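Local coordinates for protein of unknown function (Shewanella baltica, PDB 2Q9R) that is of unknown function but belongs to the mainly helical DUF416 family and holds benzoic acid in a pocket between its two subunits, at residues A[32-37]-A[192-197]; A[79-84]-A[97-102]; A[18-23]-A[116-121]; A[68-73]-A[104-109]; A[47-52]-A[75-80]. All coordinates share one frame; numbering follows the deposited sequence. Where two conformers were deposited one is given.

Contact 1. Residues A[32-37]-A[192-197]; sequences LPNYQL and VSNIGI. With BEZ (benzoic acid), chain E.
N34 pushes its side-chain amide from helix 17-42 into the loop that follows helix 177-190, and here the packing is tight. S193 OG donates to N34 OD1 at 2.5 Å, a short bond tilted 26° from the carbonyl plane. N34 ND2 in turn gives to N194 OD1 at 2.9 Å, within the carbonyl plane of N194, so both ends of the N34 amide are held and its rotation is fixed. With OG between its own backbone N and carbonyl carbon (chi1 82°), S193 also accepts from the N-H groups of I195 and I197; the first makes an ST turn, set in a type I beta turn from S193 to G196. I197 CG1 lies 3.7 Å from C5 of benzoic acid and L37 CD2 3.8 Å from its C3, while H152 and S136 of the second subunit hydrogen-bond to the ligand. Partly exposed P33 still presses CB on I197 O at 3.3 Å, but its apolar touches are looser, CB to I197 CG2 at 3.9 Å and to S193 CB at 4.2 Å.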
# COMPACT_ATOMS: atom_id res chain seq x y z
N LEU A 32 -13.65 2.72 -7.74
CA LEU A 32 -14.67 1.68 -7.81
C LEU A 32 -14.38 0.37 -7.03
O LEU A 32 -15.27 -0.20 -6.40
CB LEU A 32 -14.99 1.37 -9.27
CG LEU A 32 -16.10 0.37 -9.58
CD1 LEU A 32 -17.44 0.81 -8.92
CD2 LEU A 32 -16.26 0.20 -11.12
N PRO A 33 -13.16 -0.17 -7.15
CA PRO A 33 -12.86 -1.41 -6.40
C PRO A 33 -13.16 -1.35 -4.91
O PRO A 33 -13.50 -2.36 -4.30
CB PRO A 33 -11.39 -1.61 -6.66
CG PRO A 33 -11.17 -0.98 -8.01
CD PRO A 33 -12.01 0.25 -7.97
N ASN A 34 -13.02 -0.17 -4.32
CA ASN A 34 -13.32 -0.02 -2.93
C ASN A 34 -14.79 -0.35 -2.66
O ASN A 34 -15.12 -1.04 -1.70
CB ASN A 34 -13.01 1.41 -2.48
CG ASN A 34 -11.53 1.78 -2.59
OD1 ASN A 34 -10.62 0.93 -2.53
ND2 ASN A 34 -11.29 3.08 -2.76
N TYR A 35 -15.68 0.16 -3.50
CA TYR A 35 -17.13 -0.09 -3.33
C TYR A 35 -17.40 -1.57 -3.60
O TYR A 35 -18.09 -2.25 -2.83
CB TYR A 35 -17.97 0.85 -4.18
CG TYR A 35 -19.42 0.70 -3.87
CD1 TYR A 35 -20.16 -0.37 -4.41
CD2 TYR A 35 -20.07 1.59 -3.01
CE1 TYR A 35 -21.45 -0.55 -4.11
CE2 TYR A 35 -21.41 1.44 -2.73
CZ TYR A 35 -22.09 0.37 -3.27
OH TYR A 35 -23.39 0.21 -2.95
N GLN A 36 -16.76 -2.10 -4.64
CA GLN A 36 -16.97 -3.48 -5.02
C GLN A 36 -16.57 -4.43 -3.89
O GLN A 36 -17.30 -5.37 -3.58
CB GLN A 36 -16.20 -3.82 -6.29
CG GLN A 36 -16.78 -3.17 -7.54
CD GLN A 36 -15.87 -3.28 -8.72
OE1 GLN A 36 -14.67 -3.12 -8.59
NE2 GLN A 36 -16.44 -3.52 -9.89
N LEU A 37 -15.42 -4.18 -3.30
CA LEU A 37 -14.93 -5.06 -2.24
C LEU A 37 -15.87 -5.00 -1.02
O LEU A 37 -16.30 -6.01 -0.50
CB LEU A 37 -13.49 -4.71 -1.85
CG LEU A 37 -12.84 -5.71 -0.83
CD1 LEU A 37 -12.84 -7.13 -1.39
CD2 LEU A 37 -11.44 -5.25 -0.38
N VAL A 192 -6.54 -0.99 -9.76
CA VAL A 192 -6.11 -0.83 -8.36
C VAL A 192 -6.64 0.53 -7.86
O VAL A 192 -6.45 1.54 -8.53
CB VAL A 192 -4.61 -0.93 -8.21
CG1 VAL A 192 -4.20 -0.84 -6.76
CG2 VAL A 192 -4.12 -2.25 -8.84
N SER A 193 -7.31 0.53 -6.68
CA SER A 193 -7.95 1.74 -6.15
C SER A 193 -6.92 2.65 -5.54
O SER A 193 -5.76 2.28 -5.39
CB SER A 193 -9.00 1.41 -5.09
OG SER A 193 -8.44 1.18 -3.78
N ASN A 194 -7.37 3.81 -5.08
CA ASN A 194 -6.50 4.78 -4.39
C ASN A 194 -5.99 4.30 -3.10
O ASN A 194 -5.04 4.88 -2.58
CB ASN A 194 -7.25 6.12 -4.19
CG ASN A 194 -8.60 5.95 -3.55
OD1 ASN A 194 -9.20 4.87 -3.63
ND2 ASN A 194 -9.14 7.02 -3.01
N ILE A 195 -6.59 3.24 -2.57
CA ILE A 195 -6.07 2.62 -1.34
C ILE A 195 -5.58 1.17 -1.57
O ILE A 195 -5.45 0.37 -0.61
CB ILE A 195 -7.00 2.76 -0.12
CG1 ILE A 195 -8.41 2.21 -0.38
CG2 ILE A 195 -7.09 4.20 0.34
CD1 ILE A 195 -9.11 1.85 0.96
N GLY A 196 -5.31 0.85 -2.83
CA GLY A 196 -4.64 -0.38 -3.21
C GLY A 196 -5.53 -1.61 -3.38
O GLY A 196 -5.05 -2.73 -3.43
N ILE A 197 -6.83 -1.40 -3.47
CA ILE A 197 -7.78 -2.49 -3.62
C ILE A 197 -7.94 -2.92 -5.06
O ILE A 197 -8.15 -2.10 -6.00
CB ILE A 197 -9.17 -2.10 -3.03
CG1 ILE A 197 -9.00 -1.77 -1.53
CG2 ILE A 197 -10.14 -3.24 -3.29
CD1 ILE A 197 -8.41 -2.95 -0.71
C BEZ E . -10.34 -2.74 3.89
O1 BEZ E . -9.09 -2.77 3.66
O2 BEZ E . -10.83 -3.02 5.03
C1 BEZ E . -11.27 -2.38 2.79
C2 BEZ E . -12.52 -3.05 2.67
C3 BEZ E . -13.36 -2.69 1.62
C4 BEZ E . -12.98 -1.69 0.73
C5 BEZ E . -11.75 -1.05 0.86
C6 BEZ E . -10.88 -1.38 1.91

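Contact 2. Residues A[79-84]-A[97-102]; sequences DNTPEP and DAVVAI
T81 turns CG2 anti to its backbone N and sets OG1 beside that N (chi1 -56°), while V99 holds CG1 between its own N and carbonyl carbon (chi1 54°), leaving CG2 anti to the N. These two choices bring the branches of the threonine onto the two methyls of the valine. T81 OG1 touches both, at 3.4 Å from V99 CG2 and 3.6 Å from V99 CG1, and T81 CG2 lies 3.8 Å from V99 CG1. The same T81 methyl then reaches the next residue of the helix, 4.0 Å from V100 CG2, with the two side chains crossing at about a right angle. P82 adds a looser touch from its ring, CD to V99 CG1 at 4.3 Å. Across the contact everything is apolar or van der Waals in kind, with no hydrogen bond. The hydroxyl of T81 is nevertheless satisfied, because it bonds back to the carbonyl oxygen of L77 in the helix just left, which helps keep OG1 where it is. This is a connecting loop packed along the flank of the helix it leads to: the chain leaves helix 70-79 and passes helix 92-111 before entering it. V99 also meets L50 of helix 47-62, P82 meets F38 of helix 17-42, and A98 and A101 face M31 of that helix.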
# COMPACT_ATOMS: atom_id res chain seq x y z
N ASP A 79 -29.45 5.67 -2.71
CA ASP A 79 -30.01 4.41 -2.21
C ASP A 79 -28.93 3.37 -1.95
O ASP A 79 -29.08 2.51 -1.09
CB ASP A 79 -31.04 3.83 -3.20
CG ASP A 79 -32.33 4.67 -3.29
OD1 ASP A 79 -32.59 5.47 -2.37
OD2 ASP A 79 -33.06 4.53 -4.29
N ASN A 80 -27.85 3.46 -2.69
CA ASN A 80 -26.73 2.54 -2.54
C ASN A 80 -25.53 3.08 -1.74
O ASN A 80 -24.41 2.53 -1.82
CB ASN A 80 -26.27 2.10 -3.94
CG ASN A 80 -27.23 1.12 -4.55
OD1 ASN A 80 -27.12 -0.07 -4.29
ND2 ASN A 80 -28.19 1.61 -5.32
N THR A 81 -25.75 4.16 -1.00
CA THR A 81 -24.70 4.75 -0.20
C THR A 81 -24.89 4.20 1.22
O THR A 81 -25.95 4.39 1.81
CB THR A 81 -24.77 6.25 -0.18
OG1 THR A 81 -24.72 6.75 -1.53
CG2 THR A 81 -23.57 6.85 0.65
N PRO A 82 -23.89 3.48 1.74
CA PRO A 82 -24.09 2.92 3.08
C PRO A 82 -23.94 3.95 4.24
O PRO A 82 -23.35 5.05 4.08
CB PRO A 82 -23.00 1.84 3.16
CG PRO A 82 -21.88 2.40 2.32
CD PRO A 82 -22.57 3.14 1.19
N GLU A 83 -24.49 3.55 5.38
CA GLU A 83 -24.41 4.31 6.61
C GLU A 83 -23.37 3.69 7.48
O GLU A 83 -23.49 2.52 7.81
CB GLU A 83 -25.73 4.25 7.37
CG GLU A 83 -26.85 5.06 6.75
CD GLU A 83 -26.65 6.57 6.88
OE1 GLU A 83 -25.77 7.04 7.64
OE2 GLU A 83 -27.39 7.30 6.19
N PRO A 84 -22.36 4.46 7.91
CA PRO A 84 -21.33 3.89 8.77
C PRO A 84 -21.84 3.33 10.08
O PRO A 84 -21.26 2.37 10.58
CB PRO A 84 -20.35 5.05 8.99
CG PRO A 84 -20.93 6.25 8.39
CD PRO A 84 -22.12 5.87 7.58
N ASP A 97 -17.19 6.89 0.26
CA ASP A 97 -16.44 7.95 -0.40
C ASP A 97 -16.52 7.77 -1.93
O ASP A 97 -16.67 8.73 -2.64
CB ASP A 97 -14.95 7.92 0.01
CG ASP A 97 -14.68 8.35 1.46
OD1 ASP A 97 -15.57 8.84 2.19
OD2 ASP A 97 -13.48 8.26 1.85
N ALA A 98 -16.45 6.52 -2.38
CA ALA A 98 -16.54 6.16 -3.80
C ALA A 98 -17.87 6.56 -4.40
O ALA A 98 -17.91 7.21 -5.44
CB ALA A 98 -16.34 4.68 -4.01
N VAL A 99 -18.96 6.18 -3.74
CA VAL A 99 -20.30 6.52 -4.27
C VAL A 99 -20.55 8.03 -4.11
O VAL A 99 -21.07 8.70 -5.04
CB VAL A 99 -21.44 5.55 -3.70
CG1 VAL A 99 -21.44 5.52 -2.19
CG2 VAL A 99 -22.83 5.91 -4.25
N VAL A 100 -20.08 8.61 -3.00
CA VAL A 100 -20.32 10.04 -2.76
C VAL A 100 -19.54 10.93 -3.78
O VAL A 100 -20.04 11.98 -4.24
CB VAL A 100 -20.02 10.45 -1.29
CG1 VAL A 100 -19.87 11.96 -1.15
CG2 VAL A 100 -21.10 9.90 -0.31
N ALA A 101 -18.35 10.50 -4.15
CA ALA A 101 -17.59 11.16 -5.25
C ALA A 101 -18.35 11.19 -6.57
O ALA A 101 -18.39 12.19 -7.26
CB ALA A 101 -16.24 10.45 -5.44
N ILE A 102 -18.91 10.05 -6.95
CA ILE A 102 -19.65 9.95 -8.19
C ILE A 102 -20.87 10.85 -8.10
O ILE A 102 -21.15 11.61 -9.04
CB ILE A 102 -20.03 8.49 -8.52
CG1 ILE A 102 -18.74 7.68 -8.76
CG2 ILE A 102 -20.93 8.46 -9.75
CD1 ILE A 102 -18.90 6.14 -8.68

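Contact 3. Residues A[18-23]-A[116-121]; sequences PQKQLF and DIVNIS
K20 and F23 of helix 17-42 meet I117, V118 and S121 in a buried helix-to-helix contact of this all-helical fold. The second segment lies on helix 114-118 and helix 120-136, which follow each other closely, so one long helix packs against the junction of two shorter ones. The closest backbones are those of K20 and I117. I117 puts CG2 anti to its backbone N, and that methyl lies over the main chain of the long helix, 3.3 Å from K20 O, 3.7 Å from K20 CB and 3.8 Å from Q21 N. No hydrogen bond crosses between the segments; the fit is one of shape. K20 combines an apolar stem with a polar end. Its methylenes run past V118, with CD 3.8 Å from V118 CG2, and chi4 of 101° bends the chain so that NZ turns off to partners elsewhere: a salt bridge to E114 and hydrogen bonds to the carbonyl oxygens of L15 and K13. A buried ammonium is thus well supplied with acceptors, which probably keeps it charged. The neighbouring K20 CE to V118 CG2 distance is shorter than ordinary van der Waals contact, so its detail is doubtful. S121 OG is likewise satisfied, by Q162 of helix 153-170, while S121 CB sits at the edge of the F23 ring, near its plane, 4.0 Å from CE1.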
# COMPACT_ATOMS: atom_id res chain seq x y z
N PRO A 18 -14.33 21.03 -19.06
CA PRO A 18 -14.15 19.66 -19.58
C PRO A 18 -12.86 18.99 -19.10
O PRO A 18 -12.90 17.81 -18.78
CB PRO A 18 -14.20 19.83 -21.11
CG PRO A 18 -14.70 21.20 -21.34
CD PRO A 18 -14.44 22.03 -20.15
N GLN A 19 -11.76 19.74 -18.99
CA GLN A 19 -10.50 19.23 -18.46
C GLN A 19 -10.67 18.75 -17.00
O GLN A 19 -10.25 17.68 -16.67
CB GLN A 19 -9.41 20.30 -18.52
CG GLN A 19 -8.85 20.54 -19.90
CD GLN A 19 -7.78 21.57 -19.91
OE1 GLN A 19 -7.98 22.70 -19.42
NE2 GLN A 19 -6.62 21.23 -20.50
N LYS A 20 -11.29 19.60 -16.17
CA LYS A 20 -11.65 19.23 -14.78
C LYS A 20 -12.51 17.98 -14.67
O LYS A 20 -12.26 17.07 -13.85
CB LYS A 20 -12.40 20.39 -14.15
CG LYS A 20 -11.55 21.63 -13.85
CD LYS A 20 -12.45 22.75 -13.24
CE LYS A 20 -11.64 23.81 -12.55
NZ LYS A 20 -11.49 24.99 -13.36
N GLN A 21 -13.52 17.94 -15.52
CA GLN A 21 -14.48 16.83 -15.55
C GLN A 21 -13.79 15.53 -15.89
O GLN A 21 -14.04 14.47 -15.25
CB GLN A 21 -15.56 17.15 -16.56
CG GLN A 21 -16.76 16.23 -16.54
CD GLN A 21 -17.87 16.70 -17.48
OE1 GLN A 21 -18.00 17.88 -17.75
NE2 GLN A 21 -18.64 15.77 -18.00
N LEU A 22 -12.89 15.58 -16.87
CA LEU A 22 -12.06 14.40 -17.20
C LEU A 22 -11.22 13.93 -16.01
O LEU A 22 -11.20 12.71 -15.66
CB LEU A 22 -11.16 14.69 -18.42
CG LEU A 22 -10.13 13.64 -18.87
CD1 LEU A 22 -10.79 12.26 -19.09
CD2 LEU A 22 -9.40 14.09 -20.16
N PHE A 23 -10.47 14.87 -15.42
CA PHE A 23 -9.65 14.60 -14.23
C PHE A 23 -10.45 13.88 -13.13
O PHE A 23 -10.03 12.85 -12.57
CB PHE A 23 -9.06 15.95 -13.71
CG PHE A 23 -8.21 15.82 -12.45
CD1 PHE A 23 -8.79 15.83 -11.20
CD2 PHE A 23 -6.81 15.67 -12.55
CE1 PHE A 23 -8.01 15.74 -10.05
CE2 PHE A 23 -6.03 15.53 -11.41
CZ PHE A 23 -6.63 15.54 -10.15
N ASP A 116 -16.79 21.97 -7.03
CA ASP A 116 -17.05 20.61 -6.59
C ASP A 116 -16.29 19.56 -7.38
O ASP A 116 -15.97 18.47 -6.87
CB ASP A 116 -18.53 20.30 -6.72
CG ASP A 116 -19.39 21.04 -5.72
OD1 ASP A 116 -18.87 21.91 -4.96
OD2 ASP A 116 -20.59 20.73 -5.71
N ILE A 117 -16.07 19.86 -8.66
CA ILE A 117 -15.34 18.97 -9.54
C ILE A 117 -13.90 18.94 -9.08
O ILE A 117 -13.35 17.88 -8.92
CB ILE A 117 -15.42 19.38 -11.04
CG1 ILE A 117 -16.88 19.43 -11.52
CG2 ILE A 117 -14.58 18.42 -11.89
CD1 ILE A 117 -17.08 20.02 -12.92
N VAL A 118 -13.31 20.11 -8.88
CA VAL A 118 -11.95 20.26 -8.39
C VAL A 118 -11.82 19.51 -7.05
O VAL A 118 -10.88 18.79 -6.89
CB VAL A 118 -11.54 21.79 -8.22
CG1 VAL A 118 -10.26 21.94 -7.36
CG2 VAL A 118 -11.41 22.54 -9.60
N ASN A 119 -12.78 19.66 -6.15
CA ASN A 119 -12.71 18.99 -4.83
C ASN A 119 -12.78 17.47 -4.81
O ASN A 119 -12.54 16.87 -3.76
CB ASN A 119 -13.76 19.57 -3.87
CG ASN A 119 -13.32 20.90 -3.27
OD1 ASN A 119 -12.13 21.27 -3.35
ND2 ASN A 119 -14.28 21.65 -2.69
N ILE A 120 -13.07 16.85 -5.95
CA ILE A 120 -12.95 15.41 -6.06
C ILE A 120 -11.52 15.03 -5.82
O ILE A 120 -11.24 13.89 -5.35
CB ILE A 120 -13.42 14.86 -7.46
CG1 ILE A 120 -14.94 15.05 -7.67
CG2 ILE A 120 -13.03 13.41 -7.63
CD1 ILE A 120 -15.83 14.76 -6.47
N SER A 121 -10.57 15.97 -6.09
CA SER A 121 -9.14 15.71 -5.75
C SER A 121 -8.90 15.44 -4.26
O SER A 121 -8.17 14.52 -3.88
CB SER A 121 -8.21 16.86 -6.18
OG SER A 121 -6.87 16.65 -5.66

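Contact 4. Residues A[68-73]-A[104-109]; sequences FNIDVH and TLLGAI. With SO4 (sulfate ion), chain C.
At the N-terminus of helix 70-79, capped by N69, F68 just before it and I70 and H73 within it pack on L106 of helix 92-111. L106 offers a different part to each. Its CD2 meets the F68 ring at the edge and in plane, 3.9 Å from CZ; its CB lies 4.2 Å from I70 CG2, the two side chains sliding past each other in opposite directions; and its CD1 is 4.2 Å from H73 CB. I70 CD1 extends the apolar strip to I109 CG2 at 4.4 Å. N69 OD1 takes the V72 N-H at 3.1 Å, with the donor above the carbonyl plane (63°). A sulfate ion, probably from the crystallisation liquor, accepts from I70 N at 3.2 Å to its O2 and from D71 N at 2.9 Å to its O4; Q110 also bonds to it. Two backbone N-H groups of a first turn pointing at one anion, beside a side-chain cap, are the classic helix N-terminus, whose dipole would probably favour the negative charge.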
# COMPACT_ATOMS: atom_id res chain seq x y z
N PHE A 68 -29.02 12.28 -20.47
CA PHE A 68 -29.62 11.25 -19.62
C PHE A 68 -30.17 11.89 -18.37
O PHE A 68 -29.87 13.04 -18.08
CB PHE A 68 -28.62 10.13 -19.30
CG PHE A 68 -27.41 10.58 -18.56
CD1 PHE A 68 -26.31 11.10 -19.23
CD2 PHE A 68 -27.35 10.48 -17.17
CE1 PHE A 68 -25.18 11.53 -18.52
CE2 PHE A 68 -26.24 10.90 -16.46
CZ PHE A 68 -25.15 11.43 -17.13
N ASN A 69 -30.98 11.13 -17.64
CA ASN A 69 -31.57 11.59 -16.40
C ASN A 69 -30.66 11.54 -15.18
O ASN A 69 -30.59 10.52 -14.49
CB ASN A 69 -32.83 10.77 -16.10
CG ASN A 69 -33.71 11.43 -15.04
OD1 ASN A 69 -33.22 12.14 -14.16
ND2 ASN A 69 -35.01 11.20 -15.13
N ILE A 70 -30.01 12.65 -14.88
CA ILE A 70 -29.07 12.71 -13.78
C ILE A 70 -29.71 12.44 -12.40
O ILE A 70 -29.17 11.68 -11.60
CB ILE A 70 -28.30 14.07 -13.77
CG1 ILE A 70 -27.42 14.19 -15.02
CG2 ILE A 70 -27.45 14.19 -12.52
CD1 ILE A 70 -26.47 15.38 -14.99
N ASP A 71 -30.86 13.05 -12.14
CA ASP A 71 -31.54 12.90 -10.87
C ASP A 71 -31.86 11.47 -10.55
O ASP A 71 -31.74 11.05 -9.40
CB ASP A 71 -32.84 13.74 -10.86
CG ASP A 71 -32.59 15.24 -10.73
OD1 ASP A 71 -31.43 15.66 -10.47
OD2 ASP A 71 -33.57 16.01 -10.88
N VAL A 72 -32.25 10.69 -11.55
CA VAL A 72 -32.59 9.29 -11.26
C VAL A 72 -31.32 8.53 -10.86
O VAL A 72 -31.36 7.76 -9.92
CB VAL A 72 -33.37 8.57 -12.40
CG1 VAL A 72 -32.47 8.23 -13.56
CG2 VAL A 72 -34.03 7.31 -11.83
N HIS A 73 -30.21 8.80 -11.51
CA HIS A 73 -28.94 8.23 -11.07
C HIS A 73 -28.49 8.70 -9.69
O HIS A 73 -27.99 7.89 -8.91
CB HIS A 73 -27.86 8.50 -12.11
CG HIS A 73 -28.07 7.71 -13.35
ND1 HIS A 73 -27.71 6.38 -13.44
CD2 HIS A 73 -28.68 8.02 -14.51
CE1 HIS A 73 -28.07 5.91 -14.62
NE2 HIS A 73 -28.67 6.89 -15.29
N THR A 104 -21.29 13.54 -6.17
CA THR A 104 -20.78 14.92 -6.21
C THR A 104 -20.42 15.35 -7.64
O THR A 104 -20.80 16.42 -8.09
CB THR A 104 -19.54 15.04 -5.30
OG1 THR A 104 -19.89 14.61 -3.97
CG2 THR A 104 -18.99 16.48 -5.27
N LEU A 105 -19.73 14.50 -8.38
CA LEU A 105 -19.38 14.84 -9.78
C LEU A 105 -20.60 14.99 -10.70
O LEU A 105 -20.67 15.95 -11.50
CB LEU A 105 -18.39 13.79 -10.32
CG LEU A 105 -18.04 13.94 -11.79
CD1 LEU A 105 -17.56 15.39 -12.13
CD2 LEU A 105 -17.00 12.86 -12.14
N LEU A 106 -21.53 14.04 -10.64
CA LEU A 106 -22.76 14.16 -11.40
C LEU A 106 -23.51 15.42 -10.99
O LEU A 106 -24.03 16.14 -11.84
CB LEU A 106 -23.67 12.96 -11.18
CG LEU A 106 -23.52 11.72 -12.04
CD1 LEU A 106 -24.32 10.57 -11.44
CD2 LEU A 106 -23.95 12.01 -13.47
N GLY A 107 -23.56 15.70 -9.70
CA GLY A 107 -24.24 16.91 -9.22
C GLY A 107 -23.56 18.19 -9.70
O GLY A 107 -24.24 19.16 -10.03
N ALA A 108 -22.24 18.17 -9.77
CA ALA A 108 -21.45 19.32 -10.21
C ALA A 108 -21.63 19.59 -11.71
O ALA A 108 -21.75 20.73 -12.12
CB ALA A 108 -19.99 19.12 -9.87
N ILE A 109 -21.65 18.52 -12.51
CA ILE A 109 -21.93 18.54 -13.94
C ILE A 109 -23.30 19.15 -14.20
O ILE A 109 -23.46 19.98 -15.10
CB ILE A 109 -21.84 17.10 -14.53
CG1 ILE A 109 -20.37 16.69 -14.63
CG2 ILE A 109 -22.49 16.98 -15.90
CD1 ILE A 109 -20.13 15.23 -14.53
S SO4 C . -31.53 16.03 -15.13
O1 SO4 C . -32.91 16.20 -15.61
O2 SO4 C . -30.71 15.49 -16.23
O3 SO4 C . -30.93 17.33 -14.77
O4 SO4 C . -31.63 15.12 -13.99

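Contact 5. Residues A[47-52]-A[75-80]; sequences PAVLST and QRLEDN
R76 O is gripped twice by N80, whose backbone N and side-chain ND2 reach it from opposite faces of its carbonyl plane. The side-chain bond is nearly straight, 2.8 Å from ND2 to R76 O with an N-H angle of 171°, and R76 O lies in the amide plane of N80. D46 N donates to N80 OD1, so both ends of the amide are held and N80, the first residue beyond helix 70-79, presents ND2 to helix 47-62: V49 and N80 meet tip to tip, CG2 to ND2 at 3.7 Å. V49 puts CG1 anti to its backbone N (chi1 160°), and that methyl sits 3.9 Å from R76 CB and 4.0 Å from L77 CD2. L77 CD2 also touches L50, 4.2 Å from its CG. The two helices run roughly antiparallel, 146° between their directions, with short-segment axes approaching to 9.5 Å. With no hydrogen bond crossing between them, their join rests on apolar packing, while polar bonds lie within each segment or run to D46, those at N80 fixing the amide that V49 meets.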
# COMPACT_ATOMS: atom_id res chain seq x y z
N PRO A 47 -22.94 -2.61 -6.93
CA PRO A 47 -21.87 -1.90 -7.66
C PRO A 47 -22.18 -1.48 -9.10
O PRO A 47 -21.62 -0.49 -9.58
CB PRO A 47 -20.70 -2.90 -7.61
CG PRO A 47 -20.95 -3.68 -6.37
CD PRO A 47 -22.46 -3.88 -6.37
N ALA A 48 -23.12 -2.17 -9.74
CA ALA A 48 -23.54 -1.86 -11.11
C ALA A 48 -24.18 -0.47 -11.22
O ALA A 48 -24.19 0.15 -12.28
CB ALA A 48 -24.50 -2.93 -11.61
N VAL A 49 -24.74 0.01 -10.11
CA VAL A 49 -25.30 1.37 -10.09
C VAL A 49 -24.19 2.41 -10.27
O VAL A 49 -24.37 3.41 -11.00
CB VAL A 49 -26.13 1.63 -8.79
CG1 VAL A 49 -26.28 3.11 -8.54
CG2 VAL A 49 -27.50 0.91 -8.87
N LEU A 50 -23.05 2.16 -9.62
CA LEU A 50 -21.87 3.01 -9.73
C LEU A 50 -21.22 2.84 -11.10
O LEU A 50 -20.86 3.83 -11.72
CB LEU A 50 -20.85 2.73 -8.64
CG LEU A 50 -21.08 3.21 -7.20
CD1 LEU A 50 -22.24 2.40 -6.57
CD2 LEU A 50 -19.80 3.10 -6.40
N SER A 51 -21.08 1.60 -11.59
CA SER A 51 -20.44 1.42 -12.89
C SER A 51 -21.29 1.98 -14.04
O SER A 51 -20.72 2.49 -15.00
CB SER A 51 -20.05 -0.05 -13.16
OG SER A 51 -21.17 -0.90 -13.12
N THR A 52 -22.62 1.92 -13.92
CA THR A 52 -23.51 2.52 -14.90
C THR A 52 -23.36 4.04 -14.91
O THR A 52 -23.28 4.65 -15.97
CB THR A 52 -25.01 2.22 -14.64
OG1 THR A 52 -25.22 0.80 -14.65
CG2 THR A 52 -25.88 2.83 -15.72
N GLN A 75 -30.45 9.59 -7.31
CA GLN A 75 -31.28 8.88 -6.36
C GLN A 75 -30.85 7.44 -6.16
O GLN A 75 -30.84 6.94 -5.04
CB GLN A 75 -32.77 8.96 -6.76
CG GLN A 75 -33.68 8.38 -5.71
CD GLN A 75 -33.57 9.13 -4.40
OE1 GLN A 75 -33.83 10.33 -4.36
NE2 GLN A 75 -33.15 8.44 -3.34
N ARG A 76 -30.52 6.75 -7.24
CA ARG A 76 -30.01 5.37 -7.12
C ARG A 76 -28.68 5.32 -6.39
O ARG A 76 -28.44 4.42 -5.58
CB ARG A 76 -29.86 4.70 -8.48
CG ARG A 76 -31.19 4.36 -9.13
CD ARG A 76 -31.06 3.19 -10.10
NE ARG A 76 -32.32 2.99 -10.82
CZ ARG A 76 -32.60 3.44 -12.05
NH1 ARG A 76 -31.71 4.14 -12.76
NH2 ARG A 76 -33.79 3.19 -12.58
N LEU A 77 -27.82 6.28 -6.68
CA LEU A 77 -26.57 6.37 -5.95
C LEU A 77 -26.81 6.52 -4.45
O LEU A 77 -26.19 5.81 -3.65
CB LEU A 77 -25.70 7.50 -6.52
CG LEU A 77 -25.11 7.18 -7.93
CD1 LEU A 77 -24.66 8.42 -8.72
CD2 LEU A 77 -23.94 6.21 -7.76
N GLU A 78 -27.71 7.42 -4.07
CA GLU A 78 -27.97 7.63 -2.65
C GLU A 78 -28.54 6.36 -2.02
O GLU A 78 -28.10 5.99 -0.93
CB GLU A 78 -28.87 8.85 -2.41
CG GLU A 78 -28.87 9.38 -0.94
CD GLU A 78 -27.49 9.82 -0.43
OE1 GLU A 78 -26.66 10.30 -1.25
OE2 GLU A 78 -27.24 9.70 0.79
N ASP A 79 -29.45 5.67 -2.71
CA ASP A 79 -30.01 4.41 -2.21
C ASP A 79 -28.93 3.37 -1.95
O ASP A 79 -29.08 2.51 -1.09
CB ASP A 79 -31.04 3.83 -3.20
CG ASP A 79 -32.33 4.67 -3.29
OD1 ASP A 79 -32.59 5.47 -2.37
OD2 ASP A 79 -33.06 4.53 -4.29
N ASN A 80 -27.85 3.46 -2.69
CA ASN A 80 -26.73 2.54 -2.54
C ASN A 80 -25.53 3.08 -1.74
O ASN A 80 -24.41 2.53 -1.82
CB ASN A 80 -26.27 2.10 -3.94
CG ASN A 80 -27.23 1.12 -4.55
OD1 ASN A 80 -27.12 -0.07 -4.29
ND2 ASN A 80 -28.19 1.61 -5.32

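How the contacts relate
Contacts 1 and 3 are buried and share helix 17-42, but lie on opposite sides of the chain's centre, about 20 Å apart between centres. Their chemistry differs: side-chain amide bonds beside the ligand in contact 1, close apolar fit in contact 3. Contacts 2 and 5 are partly buried and contact 4 lies at the surface. These three share helices 70-79 and 92-111 between them: contact 5 uses the former, contact 2 the latter, contact 4 both. Contacts 2 and 5 have D79 and N80 in common. Y35 OH lies 2.8 Å from N80 O, a probable hydrogen bond tying contact 1 to both, and I117 CG1 packs 3.5 Å from A108 CB where contacts 3 and 4 touch.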